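Long-range contacts in soluble epoxide hydrolase (Bacillus megaterium, PDB 4INZ), which is a single-chain enzyme of the alpha/beta hydrolase fold, built from a mixed beta-sheet with helices packed around it: residues L30-K35 and H66-D71; G46-S51 and S180-L185; F50-R55 and Q202-S207; R55-E60 and A285-K290. The protein carries 1 engineered substitution. All coordinates share one frame; numbering follows the deposited sequence.

Interaction 1. Residues L30-K35 and H66-D71; sequences LHYISK and HTVALD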
loop_
_atom_site.group_PDB
_atom_site.type_symbol
_atom_site.label_atom_id
_atom_site.label_comp_id
_atom_site.label_asym_id
_atom_site.label_seq_id
_atom_site.Cartn_x
_atom_site.Cartn_y
_atom_site.Cartn_z
ATOM N N LEU A 30 0.094 -16.762 2.729
ATOM C CA LEU A 30 -0.590 -15.519 2.392
ATOM C C LEU A 30 -1.824 -15.789 1.546
ATOM O O LEU A 30 -1.780 -16.574 0.597
ATOM C CB LEU A 30 0.340 -14.576 1.636
ATOM C CG LEU A 30 1.616 -14.142 2.347
ATOM C CD1 LEU A 30 2.343 -13.129 1.495
ATOM C CD2 LEU A 30 1.301 -13.567 3.718
ATOM N N HIS A 31 -2.921 -15.131 1.900
ATOM C CA HIS A 31 -4.167 -15.224 1.156
ATOM C C HIS A 31 -4.215 -14.176 0.041
ATOM O O HIS A 31 -3.685 -13.078 0.193
ATOM C CB HIS A 31 -5.341 -15.016 2.112
ATOM C CG HIS A 31 -6.680 -15.013 1.441
ATOM N ND1 HIS A 31 -7.337 -13.850 1.098
ATOM C CD2 HIS A 31 -7.497 -16.029 1.072
ATOM C CE1 HIS A 31 -8.497 -14.149 0.538
ATOM N NE2 HIS A 31 -8.620 -15.465 0.512
ATOM N N TYR A 32 -4.838 -14.504 -1.088
ATOM C CA TYR A 32 -4.950 -13.522 -2.175
ATOM C C TYR A 32 -6.202 -13.736 -3.011
ATOM O O TYR A 32 -6.763 -14.833 -3.032
ATOM C CB TYR A 32 -3.714 -13.544 -3.086
ATOM C CG TYR A 32 -3.494 -14.847 -3.841
ATOM C CD1 TYR A 32 -2.696 -15.848 -3.311
ATOM C CD2 TYR A 32 -4.067 -15.063 -5.088
ATOM C CE1 TYR A 32 -2.479 -17.028 -3.988
ATOM C CE2 TYR A 32 -3.852 -16.254 -5.781
ATOM C CZ TYR A 32 -3.057 -17.231 -5.224
ATOM O OH TYR A 32 -2.835 -18.424 -5.889
ATOM N N ILE A 33 -6.640 -12.671 -3.680
ATOM C CA ILE A 33 -7.718 -12.734 -4.659
ATOM C C ILE A 33 -7.094 -12.822 -6.033
ATOM O O ILE A 33 -6.140 -12.102 -6.324
ATOM C CB ILE A 33 -8.549 -11.437 -4.675
ATOM C CG1 ILE A 33 -9.168 -11.149 -3.318
ATOM C CG2 ILE A 33 -9.635 -11.512 -5.744
ATOM C CD1 ILE A 33 -9.943 -9.843 -3.321
ATOM N N SER A 34 -7.652 -13.679 -6.886
ATOM C CA SER A 34 -7.119 -13.888 -8.224
ATOM C C SER A 34 -8.240 -13.871 -9.258
ATOM O O SER A 34 -9.308 -14.450 -9.035
ATOM C CB SER A 34 -6.370 -15.221 -8.281
ATOM O OG SER A 34 -6.009 -15.562 -9.608
ATOM N N LYS A 35 -7.993 -13.202 -10.381
ATOM C CA LYS A 35 -8.932 -13.185 -11.498
ATOM C C LYS A 35 -8.177 -12.932 -12.805
ATOM O O LYS A 35 -7.100 -12.348 -12.795
ATOM C CB LYS A 35 -10.008 -12.117 -11.275
ATOM C CG LYS A 35 -11.234 -12.237 -12.168
ATOM C CD LYS A 35 -12.268 -11.163 -11.819
ATOM C CE LYS A 35 -13.561 -11.336 -12.617
ATOM N NZ LYS A 35 -13.379 -11.142 -14.093
ATOM N N HIS A 66 -3.661 -11.010 -15.567
ATOM C CA HIS A 66 -3.901 -11.844 -14.403
ATOM C C HIS A 66 -3.805 -10.931 -13.190
ATOM O O HIS A 66 -2.706 -10.605 -12.733
ATOM C CB HIS A 66 -2.858 -12.964 -14.304
ATOM C CG HIS A 66 -3.079 -13.898 -13.154
ATOM N ND1 HIS A 66 -2.131 -14.812 -12.744
ATOM C CD2 HIS A 66 -4.139 -14.059 -12.324
ATOM C CE1 HIS A 66 -2.598 -15.498 -11.716
ATOM N NE2 HIS A 66 -3.815 -15.062 -11.441
ATOM N N THR A 67 -4.957 -10.504 -12.683
ATOM C CA THR A 67 -4.991 -9.569 -11.563
ATOM C C THR A 67 -4.961 -10.326 -10.244
ATOM O O THR A 67 -5.844 -11.132 -9.967
ATOM C CB THR A 67 -6.252 -8.683 -11.605
ATOM O OG1 THR A 67 -7.415 -9.516 -11.638
ATOM C CG2 THR A 67 -6.235 -7.791 -12.840
ATOM N N VAL A 68 -3.940 -10.060 -9.438
ATOM C CA VAL A 68 -3.802 -10.680 -8.124
ATOM C C VAL A 68 -3.685 -9.605 -7.049
ATOM O O VAL A 68 -2.802 -8.739 -7.119
ATOM C CB VAL A 68 -2.554 -11.600 -8.076
ATOM C CG1 VAL A 68 -2.274 -12.067 -6.661
ATOM C CG2 VAL A 68 -2.743 -12.801 -9.001
ATOM N N ALA A 69 -4.585 -9.641 -6.070
ATOM C CA ALA A 69 -4.510 -8.716 -4.941
ATOM C C ALA A 69 -4.161 -9.487 -3.674
ATOM O O ALA A 69 -4.921 -10.348 -3.226
ATOM C CB ALA A 69 -5.836 -7.951 -4.770
ATOM N N LEU A 70 -2.995 -9.181 -3.111
ATOM C CA LEU A 70 -2.468 -9.897 -1.956
ATOM C C LEU A 70 -3.004 -9.329 -0.642
ATOM O O LEU A 70 -3.150 -8.114 -0.501
ATOM C CB LEU A 70 -0.942 -9.801 -1.961
ATOM C CG LEU A 70 -0.125 -10.583 -0.934
ATOM C CD1 LEU A 70 -0.329 -12.082 -1.126
ATOM C CD2 LEU A 70 1.348 -10.220 -1.093
ATOM N N ASP A 71 -3.299 -10.210 0.314
ATOM C CA ASP A 71 -3.465 -9.782 1.699
ATOM C C ASP A 71 -2.097 -9.854 2.362
ATOM O O ASP A 71 -1.533 -10.945 2.503
ATOM C CB ASP A 71 -4.447 -10.685 2.457
ATOM C CG ASP A 71 -5.896 -10.495 2.018
ATOM O OD1 ASP A 71 -6.266 -9.393 1.551
ATOM O OD2 ASP A 71 -6.680 -11.453 2.182
#
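Every second residue of the two antiparallel strands is bonded across the pair, while Leu30, Tyr32 and Ser34 turn their backbone groups toward the strand 20-25 side. Ile33 and Ala69 form a hydrogen-bonded pair: Ile33 N gives to Ala69 O, and Ala69 N gives back to Ile33 O at 2.9 Å. Lys35 and Thr67 form the next such pair. Lys35 O is gripped twice by Thr67, by N at 2.8 Å and by OG1 at 3.1 Å, the hydroxyl coming from above the carbonyl plane. Asp71 N closes the other end on His31 O. His31 CG lies anti to the backbone N (chi1 177°), so ND1 can donate to Asp71 OD2 at 2.7 Å. This buried carboxylate has further partners in Asn76 at OD2 and Ser51 at OD1. At the Lys35 end, Ser34 OG meets His66 NE2 at 2.9 Å in the ring plane, while His66 ND1 bonds to Tyr105. On the other face from Ile33 and Ala69, Tyr32 CD2 reaches diagonally to Val68 CG1 at 3.8 Å. Strand 66-70 has strand 40-44 running parallel on its far side. It marks the change from antiparallel to parallel strands in the mixed sheet of the alpha/beta hydrolase fold.

Interaction 2. Residues G46-S51 and S180-L185; sequences GFPDFS and SGLRKL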
loop_
_atom_site.group_PDB
_atom_site.type_symbol
_atom_site.label_atom_id
_atom_site.label_comp_id
_atom_site.label_asym_id
_atom_site.label_seq_id
_atom_site.Cartn_x
_atom_site.Cartn_y
_atom_site.Cartn_z
ATOM N N GLY A 46 -2.605 -1.229 1.801
ATOM C CA GLY A 46 -1.957 -0.740 3.005
ATOM C C GLY A 46 -2.905 -0.776 4.196
ATOM O O GLY A 46 -3.842 -1.566 4.228
ATOM N N PHE A 47 -2.674 0.100 5.165
ATOM C CA PHE A 47 -3.398 0.072 6.433
ATOM C C PHE A 47 -4.608 1.000 6.421
ATOM O O PHE A 47 -4.497 2.149 5.996
ATOM C CB PHE A 47 -2.458 0.518 7.558
ATOM C CG PHE A 47 -3.138 0.655 8.890
ATOM C CD1 PHE A 47 -3.213 -0.428 9.754
ATOM C CD2 PHE A 47 -3.712 1.862 9.276
ATOM C CE1 PHE A 47 -3.841 -0.311 10.977
ATOM C CE2 PHE A 47 -4.346 1.984 10.504
ATOM C CZ PHE A 47 -4.410 0.889 11.354
ATOM N N PRO A 48 -5.765 0.532 6.932
ATOM C CA PRO A 48 -6.083 -0.789 7.471
ATOM C C PRO A 48 -6.964 -1.554 6.502
ATOM O O PRO A 48 -7.953 -2.166 6.917
ATOM C CB PRO A 48 -6.915 -0.435 8.697
ATOM C CG PRO A 48 -7.736 0.728 8.208
ATOM C CD PRO A 48 -6.854 1.485 7.214
ATOM N N ASP A 49 -6.615 -1.518 5.223
ATOM C CA ASP A 49 -7.424 -2.170 4.203
ATOM C C ASP A 49 -6.968 -3.607 3.986
ATOM O O ASP A 49 -6.415 -4.231 4.885
ATOM C CB ASP A 49 -7.344 -1.371 2.903
ATOM C CG ASP A 49 -7.606 0.104 3.126
ATOM O OD1 ASP A 49 -8.746 0.446 3.498
ATOM O OD2 ASP A 49 -6.673 0.917 2.956
ATOM N N PHE A 50 -7.221 -4.121 2.791
ATOM C CA PHE A 50 -6.835 -5.475 2.418
ATOM C C PHE A 50 -7.136 -5.644 0.939
ATOM O O PHE A 50 -7.431 -4.669 0.262
ATOM C CB PHE A 50 -7.549 -6.536 3.284
ATOM C CG PHE A 50 -9.053 -6.587 3.114
ATOM C CD1 PHE A 50 -9.853 -5.496 3.437
ATOM C CD2 PHE A 50 -9.670 -7.758 2.691
ATOM C CE1 PHE A 50 -11.241 -5.559 3.307
ATOM C CE2 PHE A 50 -11.061 -7.839 2.560
ATOM C CZ PHE A 50 -11.847 -6.737 2.871
ATOM N N SER A 51 -7.058 -6.870 0.432
ATOM C CA SER A 51 -7.186 -7.092 -1.006
ATOM C C SER A 51 -8.442 -6.466 -1.617
ATOM O O SER A 51 -8.428 -6.021 -2.772
ATOM C CB SER A 51 -7.126 -8.591 -1.312
ATOM O OG SER A 51 -8.071 -9.293 -0.513
ATOM N N SER A 180 -14.299 -0.079 16.554
ATOM C CA SER A 180 -14.779 1.290 16.423
ATOM C C SER A 180 -13.725 2.226 15.841
ATOM O O SER A 180 -14.041 3.079 15.014
ATOM C CB SER A 180 -15.262 1.817 17.777
ATOM O OG SER A 180 -14.256 1.667 18.760
ATOM N N GLY A 181 -12.474 2.067 16.266
ATOM C CA GLY A 181 -11.411 2.928 15.778
ATOM C C GLY A 181 -11.213 2.791 14.278
ATOM O O GLY A 181 -10.998 3.780 13.568
ATOM N N LEU A 182 -11.286 1.557 13.791
ATOM C CA LEU A 182 -11.120 1.291 12.364
ATOM C C LEU A 182 -12.356 1.720 11.576
ATOM O O LEU A 182 -12.251 2.209 10.451
ATOM C CB LEU A 182 -10.821 -0.192 12.127
ATOM C CG LEU A 182 -9.510 -0.705 12.729
ATOM C CD1 LEU A 182 -9.436 -2.229 12.675
ATOM C CD2 LEU A 182 -8.305 -0.076 12.026
ATOM N N ARG A 183 -13.530 1.532 12.171
ATOM C CA ARG A 183 -14.776 1.967 11.540
ATOM C C ARG A 183 -14.773 3.469 11.299
ATOM O O ARG A 183 -15.186 3.945 10.236
ATOM C CB ARG A 183 -15.985 1.590 12.399
ATOM C CG ARG A 183 -16.374 0.128 12.308
ATOM C CD ARG A 183 -17.749 -0.121 12.910
ATOM N NE ARG A 183 -17.724 -0.185 14.370
ATOM C CZ ARG A 183 -18.263 0.730 15.170
ATOM N NH1 ARG A 183 -18.196 0.581 16.487
ATOM N NH2 ARG A 183 -18.878 1.789 14.654
ATOM N N LYS A 184 -14.316 4.219 12.293
ATOM C CA LYS A 184 -14.326 5.666 12.182
ATOM C C LYS A 184 -13.307 6.110 11.146
ATOM O O LYS A 184 -13.513 7.090 10.436
ATOM C CB LYS A 184 -14.057 6.304 13.543
ATOM C CG LYS A 184 -15.145 5.981 14.568
ATOM C CD LYS A 184 -14.944 6.710 15.892
ATOM C CE LYS A 184 -16.107 6.448 16.849
ATOM N NZ LYS A 184 -16.290 5.001 17.156
ATOM N N LEU A 185 -12.221 5.358 11.039
ATOM C CA LEU A 185 -11.144 5.701 10.124
ATOM C C LEU A 185 -11.536 5.479 8.664
ATOM O O LEU A 185 -11.325 6.352 7.823
ATOM C CB LEU A 185 -9.886 4.905 10.478
ATOM C CG LEU A 185 -8.592 5.221 9.735
ATOM C CD1 LEU A 185 -8.272 6.707 9.820
ATOM C CD2 LEU A 185 -7.451 4.384 10.309
#
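The Phe47 ring and the Pro48 ring stand together against two leucines of helix 169-193. The peptide bond before Pro48 is cis. It lets the proline fold back on its neighbour, with Pro48 CB over the centre of the Phe47 ring, 3.6 Å above its plane. Leu182 CD2 is the main probe from the helix. It meets Pro48 CB at 3.6 Å, and the leucine and the proline lie alongside, running in opposing senses. The same methyl reaches Phe47 CZ at 4.1 Å. Leu185 comes one turn later and lies roughly perpendicular to Phe47, with CD2 3.9 Å from Phe47 CE2. Its CG is anti to the backbone N (chi1 -174°) and that of Leu182 anti to the carbonyl carbon; these different torsions bring both CD2 methyls to the Phe47-Pro48 pair. The contact is wholly apolar. The Gly-Phe-Pro run is consistent with the HGXP motif of epoxide hydrolases. This loop leads from strand 40-44 to helix 55-61. Helix 213-220 packs beside it through Met216, and Trp208 of helix 198-210 touches Leu182.

Interaction 3. Residues F50-R55 and Q202-S207; sequences FSHIWR and QAYMNS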
loop_
_atom_site.group_PDB
_atom_site.type_symbol
_atom_site.label_atom_id
_atom_site.label_comp_id
_atom_site.label_asym_id
_atom_site.label_seq_id
_atom_site.Cartn_x
_atom_site.Cartn_y
_atom_site.Cartn_z
ATOM N N PHE A 50 -7.221 -4.121 2.791
ATOM C CA PHE A 50 -6.835 -5.475 2.418
ATOM C C PHE A 50 -7.136 -5.644 0.939
ATOM O O PHE A 50 -7.431 -4.669 0.262
ATOM C CB PHE A 50 -7.549 -6.536 3.284
ATOM C CG PHE A 50 -9.053 -6.587 3.114
ATOM C CD1 PHE A 50 -9.853 -5.496 3.437
ATOM C CD2 PHE A 50 -9.670 -7.758 2.691
ATOM C CE1 PHE A 50 -11.241 -5.559 3.307
ATOM C CE2 PHE A 50 -11.061 -7.839 2.560
ATOM C CZ PHE A 50 -11.847 -6.737 2.871
ATOM N N SER A 51 -7.058 -6.870 0.432
ATOM C CA SER A 51 -7.186 -7.092 -1.006
ATOM C C SER A 51 -8.442 -6.466 -1.617
ATOM O O SER A 51 -8.428 -6.021 -2.772
ATOM C CB SER A 51 -7.126 -8.591 -1.312
ATOM O OG SER A 51 -8.071 -9.293 -0.513
ATOM N N HIS A 52 -9.522 -6.426 -0.844
ATOM C CA HIS A 52 -10.813 -5.951 -1.350
ATOM C C HIS A 52 -10.764 -4.495 -1.833
ATOM O O HIS A 52 -11.595 -4.082 -2.641
ATOM C CB HIS A 52 -11.879 -6.113 -0.257
ATOM C CG HIS A 52 -13.281 -5.839 -0.708
ATOM N ND1 HIS A 52 -13.959 -6.662 -1.583
ATOM C CD2 HIS A 52 -14.147 -4.853 -0.371
ATOM C CE1 HIS A 52 -15.178 -6.185 -1.779
ATOM N NE2 HIS A 52 -15.320 -5.090 -1.053
ATOM N N ILE A 53 -9.803 -3.711 -1.351
ATOM C CA ILE A 53 -9.772 -2.300 -1.750
ATOM C C ILE A 53 -9.571 -2.163 -3.264
ATOM O O ILE A 53 -9.928 -1.142 -3.863
ATOM C CB ILE A 53 -8.717 -1.473 -0.976
ATOM C CG1 ILE A 53 -8.961 0.027 -1.187
ATOM C CG2 ILE A 53 -7.284 -1.860 -1.395
ATOM C CD1 ILE A 53 -8.202 0.890 -0.211
ATOM N N TRP A 54 -9.032 -3.212 -3.880
ATOM C CA TRP A 54 -8.697 -3.185 -5.301
ATOM C C TRP A 54 -9.800 -3.730 -6.204
ATOM O O TRP A 54 -9.603 -3.882 -7.416
ATOM C CB TRP A 54 -7.419 -3.986 -5.546
ATOM C CG TRP A 54 -6.237 -3.456 -4.821
ATOM C CD1 TRP A 54 -5.585 -4.040 -3.764
ATOM C CD2 TRP A 54 -5.551 -2.233 -5.093
ATOM N NE1 TRP A 54 -4.526 -3.252 -3.370
ATOM C CE2 TRP A 54 -4.483 -2.140 -4.170
ATOM C CE3 TRP A 54 -5.728 -1.214 -6.035
ATOM C CZ2 TRP A 54 -3.600 -1.057 -4.158
ATOM C CZ3 TRP A 54 -4.841 -0.139 -6.027
ATOM C CH2 TRP A 54 -3.791 -0.072 -5.092
ATOM N N ARG A 55 -10.958 -4.016 -5.617
ATOM C CA ARG A 55 -12.039 -4.692 -6.339
ATOM C C ARG A 55 -12.361 -4.102 -7.722
ATOM O O ARG A 55 -12.634 -4.846 -8.672
ATOM C CB ARG A 55 -13.303 -4.727 -5.472
ATOM C CG ARG A 55 -13.832 -3.346 -5.082
ATOM C CD ARG A 55 -14.727 -3.439 -3.844
ATOM N NE ARG A 55 -15.270 -2.143 -3.457
ATOM C CZ ARG A 55 -14.598 -1.238 -2.754
ATOM N NH1 ARG A 55 -13.350 -1.493 -2.362
ATOM N NH2 ARG A 55 -15.169 -0.076 -2.448
ATOM N N GLN A 202 -19.380 -5.018 5.169
ATOM C CA GLN A 202 -19.322 -6.369 5.722
ATOM C C GLN A 202 -17.983 -7.038 5.426
ATOM O O GLN A 202 -17.420 -7.739 6.277
ATOM C CB GLN A 202 -20.470 -7.222 5.172
ATOM C CG GLN A 202 -20.514 -8.637 5.746
ATOM C CD GLN A 202 -20.797 -8.638 7.231
ATOM O OE1 GLN A 202 -21.950 -8.506 7.649
ATOM N NE2 GLN A 202 -19.743 -8.779 8.043
ATOM N N ALA A 203 -17.475 -6.827 4.217
ATOM C CA ALA A 203 -16.193 -7.406 3.840
ATOM C C ALA A 203 -15.072 -6.834 4.700
ATOM O O ALA A 203 -14.184 -7.560 5.138
ATOM C CB ALA A 203 -15.903 -7.178 2.370
ATOM N N TYR A 204 -15.106 -5.529 4.928
ATOM C CA TYR A 204 -14.114 -4.901 5.790
ATOM C C TYR A 204 -14.212 -5.430 7.213
ATOM O O TYR A 204 -13.193 -5.746 7.828
ATOM C CB TYR A 204 -14.278 -3.385 5.794
ATOM C CG TYR A 204 -13.380 -2.671 4.813
ATOM C CD1 TYR A 204 -12.131 -2.213 5.203
ATOM C CD2 TYR A 204 -13.782 -2.451 3.500
ATOM C CE1 TYR A 204 -11.306 -1.545 4.326
ATOM C CE2 TYR A 204 -12.955 -1.783 2.605
ATOM C CZ TYR A 204 -11.717 -1.336 3.026
ATOM O OH TYR A 204 -10.886 -0.668 2.148
ATOM N N MET A 205 -15.432 -5.525 7.740
ATOM C CA MET A 205 -15.610 -6.017 9.101
ATOM C C MET A 205 -15.069 -7.438 9.226
ATOM O O MET A 205 -14.383 -7.765 10.196
ATOM C CB MET A 205 -17.081 -5.979 9.529
ATOM C CG MET A 205 -17.680 -4.575 9.608
ATOM S SD MET A 205 -16.758 -3.448 10.679
ATOM C CE MET A 205 -16.855 -4.306 12.247
ATOM N N ASN A 206 -15.396 -8.288 8.255
ATOM C CA ASN A 206 -14.832 -9.632 8.222
ATOM C C ASN A 206 -13.305 -9.613 8.226
ATOM O O ASN A 206 -12.664 -10.428 8.905
ATOM C CB ASN A 206 -15.307 -10.399 6.987
ATOM C CG ASN A 206 -16.746 -10.843 7.087
ATOM O OD1 ASN A 206 -17.340 -10.857 8.171
ATOM N ND2 ASN A 206 -17.316 -11.228 5.946
ATOM N N SER A 207 -12.720 -8.699 7.453
ATOM C CA SER A 207 -11.269 -8.645 7.337
ATOM C C SER A 207 -10.625 -8.336 8.683
ATOM O O SER A 207 -9.570 -8.872 9.007
ATOM C CB SER A 207 -10.813 -7.628 6.279
ATOM O OG SER A 207 -10.793 -6.302 6.789
#
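Phe50 is the tight point of this contact, its ring clamped between two residues. Ser207 CB sits 3.4 Å from the centroid of the Phe50 ring, almost on the normal, in a CH-pi contact. His52 CB lies over the opposite face. The edge of Phe50 points into the face of Tyr204 in a T-shaped stack, with centroids 5.2 Å apart and planes at 89°. Ser207 OG is turned back to its own helix, where it gives a bond of 2.7 Å to Tyr204 O. Tyr204 OH touches Ile53 CB at 3.9 Å and is hydrogen-bonded to Asp49. Packing is looser at His52, which is partly exposed. Ala203 CB stands over its ring face, 4.1 Å from the centroid, while Arg55 CD lies over the rim of the other face and Asp200 binds NE2. Helix 198-210 belongs to the helical insertion between strands 131-137 and 248-253, so the contact is consistent with the cap-to-core packing of alpha/beta hydrolases of the epoxide hydrolase type.

Interaction 4. Residues R55-E60 and A285-K290; sequences RHQIDE and APQHEK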
loop_
_atom_site.group_PDB
_atom_site.type_symbol
_atom_site.label_atom_id
_atom_site.label_comp_id
_atom_site.label_asym_id
_atom_site.label_seq_id
_atom_site.Cartn_x
_atom_site.Cartn_y
_atom_site.Cartn_z
ATOM N N ARG A 55 -10.958 -4.016 -5.617
ATOM C CA ARG A 55 -12.039 -4.692 -6.339
ATOM C C ARG A 55 -12.361 -4.102 -7.722
ATOM O O ARG A 55 -12.634 -4.846 -8.672
ATOM C CB ARG A 55 -13.303 -4.727 -5.472
ATOM C CG ARG A 55 -13.832 -3.346 -5.082
ATOM C CD ARG A 55 -14.727 -3.439 -3.844
ATOM N NE ARG A 55 -15.270 -2.143 -3.457
ATOM C CZ ARG A 55 -14.598 -1.238 -2.754
ATOM N NH1 ARG A 55 -13.350 -1.493 -2.362
ATOM N NH2 ARG A 55 -15.169 -0.076 -2.448
ATOM N N HIS A 56 -12.352 -2.774 -7.839
ATOM C CA HIS A 56 -12.726 -2.144 -9.104
ATOM C C HIS A 56 -11.656 -2.308 -10.177
ATOM O O HIS A 56 -11.965 -2.352 -11.374
ATOM C CB HIS A 56 -13.045 -0.665 -8.905
ATOM C CG HIS A 56 -14.193 -0.418 -7.975
ATOM N ND1 HIS A 56 -15.487 -0.786 -8.276
ATOM C CD2 HIS A 56 -14.240 0.166 -6.755
ATOM C CE1 HIS A 56 -16.283 -0.443 -7.277
ATOM N NE2 HIS A 56 -15.553 0.146 -6.345
ATOM N N GLN A 57 -10.399 -2.386 -9.752
ATOM C CA GLN A 57 -9.309 -2.628 -10.695
ATOM C C GLN A 57 -9.229 -4.104 -11.060
ATOM O O GLN A 57 -8.911 -4.450 -12.192
ATOM C CB GLN A 57 -7.966 -2.135 -10.135
ATOM C CG GLN A 57 -7.842 -0.610 -10.088
ATOM C CD GLN A 57 -8.739 -0.003 -9.032
ATOM O OE1 GLN A 57 -8.755 -0.450 -7.877
ATOM N NE2 GLN A 57 -9.494 1.023 -9.415
ATOM N N ILE A 58 -9.509 -4.974 -10.098
ATOM C CA ILE A 58 -9.594 -6.404 -10.391
ATOM C C ILE A 58 -10.649 -6.643 -11.481
ATOM O O ILE A 58 -10.399 -7.353 -12.459
ATOM C CB ILE A 58 -9.926 -7.218 -9.129
ATOM C CG1 ILE A 58 -8.735 -7.189 -8.176
ATOM C CG2 ILE A 58 -10.273 -8.674 -9.493
ATOM C CD1 ILE A 58 -9.053 -7.715 -6.796
ATOM N N ASP A 59 -11.820 -6.031 -11.327
ATOM C CA ASP A 59 -12.886 -6.221 -12.313
ATOM C C ASP A 59 -12.522 -5.650 -13.681
ATOM O O ASP A 59 -12.842 -6.237 -14.723
ATOM C CB ASP A 59 -14.203 -5.618 -11.818
ATOM C CG ASP A 59 -14.804 -6.401 -10.661
ATOM O OD1 ASP A 59 -14.410 -7.573 -10.455
ATOM O OD2 ASP A 59 -15.676 -5.845 -9.961
ATOM N N GLU A 60 -11.842 -4.510 -13.681
ATOM C CA GLU A 60 -11.568 -3.814 -14.932
ATOM C C GLU A 60 -10.422 -4.441 -15.716
ATOM O O GLU A 60 -10.480 -4.545 -16.940
ATOM C CB GLU A 60 -11.271 -2.331 -14.676
ATOM C CG GLU A 60 -10.790 -1.583 -15.911
ATOM C CD GLU A 60 -11.882 -1.368 -16.963
ATOM O OE1 GLU A 60 -13.077 -1.583 -16.665
ATOM O OE2 GLU A 60 -11.538 -0.978 -18.099
ATOM N N ALA A 285 -7.509 7.233 -0.808
ATOM C CA ALA A 285 -7.623 5.979 -1.564
ATOM C C ALA A 285 -8.395 6.139 -2.874
ATOM O O ALA A 285 -9.524 5.647 -3.017
ATOM C CB ALA A 285 -8.259 4.903 -0.702
ATOM N N PRO A 286 -7.777 6.813 -3.849
ATOM C CA PRO A 286 -8.433 7.085 -5.132
ATOM C C PRO A 286 -8.959 5.820 -5.795
ATOM O O PRO A 286 -9.971 5.876 -6.481
ATOM C CB PRO A 286 -7.303 7.665 -5.986
ATOM C CG PRO A 286 -6.343 8.259 -4.998
ATOM C CD PRO A 286 -6.398 7.331 -3.803
ATOM N N GLN A 287 -8.280 4.697 -5.604
ATOM C CA GLN A 287 -8.623 3.507 -6.365
ATOM C C GLN A 287 -10.074 3.062 -6.166
ATOM O O GLN A 287 -10.687 2.546 -7.103
ATOM C CB GLN A 287 -7.623 2.361 -6.127
ATOM C CG GLN A 287 -7.644 1.733 -4.737
ATOM C CD GLN A 287 -6.714 2.425 -3.759
ATOM O OE1 GLN A 287 -6.606 3.652 -3.753
ATOM N NE2 GLN A 287 -6.024 1.634 -2.929
ATOM N N HIS A 288 -10.629 3.249 -4.965
ATOM C CA HIS A 288 -12.054 2.945 -4.778
ATOM C C HIS A 288 -12.952 4.154 -4.524
ATOM O O HIS A 288 -14.172 4.022 -4.543
ATOM C CB HIS A 288 -12.330 1.778 -3.797
ATOM C CG HIS A 288 -12.051 2.078 -2.357
ATOM N ND1 HIS A 288 -12.452 1.234 -1.340
ATOM C CD2 HIS A 288 -11.395 3.100 -1.757
ATOM C CE1 HIS A 288 -12.060 1.723 -0.180
ATOM N NE2 HIS A 288 -11.415 2.857 -0.404
ATOM N N GLU A 289 -12.355 5.332 -4.338
ATOM C CA GLU A 289 -13.134 6.572 -4.277
ATOM C C GLU A 289 -13.600 7.032 -5.657
ATOM O O GLU A 289 -14.747 7.476 -5.819
ATOM C CB GLU A 289 -12.319 7.696 -3.635
ATOM C CG GLU A 289 -12.009 7.483 -2.175
ATOM C CD GLU A 289 -11.205 8.627 -1.581
ATOM O OE1 GLU A 289 -11.537 9.804 -1.872
ATOM O OE2 GLU A 289 -10.245 8.342 -0.821
ATOM N N LYS A 290 -12.705 6.935 -6.641
ATOM C CA LYS A 290 -12.966 7.395 -8.005
ATOM C C LYS A 290 -12.465 6.348 -8.999
ATOM O O LYS A 290 -11.535 6.599 -9.771
ATOM C CB LYS A 290 -12.244 8.722 -8.263
ATOM C CG LYS A 290 -12.694 9.867 -7.364
ATOM C CD LYS A 290 -14.144 10.253 -7.616
ATOM C CE LYS A 290 -14.529 11.506 -6.819
ATOM N NZ LYS A 290 -15.865 12.083 -7.200
HETATM O O HOH W 1 -16.184 2.264 -4.636
#
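His288 ND1 is gripped by two donors, both from the Arg55 guanidinium. Arg55 NH1 gives to His288 ND1 at 3.0 Å and Arg55 NH2 to the same atom at 3.2 Å. The guanidinium comes end-on, with its plane 80° from the imidazole. NH1 lies near the ring plane and NH2 is tilted from it. NH1 also gives to His52 O, which helps fix the guanidinium. Because ND1 accepts, His288 is probably neutral, with the nearby arginine disfavouring a charge. The extended Arg55 chain carries this fork from the start of helix 55-61, while His288 CG sits between backbone N and carbonyl carbon (chi1 71°). In alpha/beta hydrolase terms, the contact ties the helix after strand 40-44 to the short helix 286-289 that follows edge strand 274-279. Gln57 makes the third direct hydrogen bond: NE2 gives to Gln287 O at 3.0 Å, in the plane of the carbonyl and along an oxygen lone pair. It also bonds to Asn295 of helix 291-303. His56 meets His288 CB with the edge of its ring, CD2 at 3.9 Å. One water is bonded to His56 NE2 at 2.8 Å and donates to His288 O at 2.7 Å.

How the interactions relate
All four contacts are largely buried, but their chemistry differs. Interaction 1 lies within the sheet and rests mainly on backbone bonds, with side-chain bonds at both ends. Interactions 2 and 3 start from the same loop, share Phe50 and Ser51, and reach two successive helices. The first is purely apolar and ends at an exposed leucine. The second is mainly aromatic. Interaction 4 is held by side-chain polar bonds and a water. Hydrogen bonds join interaction 1 to the loop and interaction 2 to interaction 3. Arg55 is common to interactions 3 and 4. Ile58, in the helix of interaction 4, packs on Thr67 and Ala69 of interaction 1.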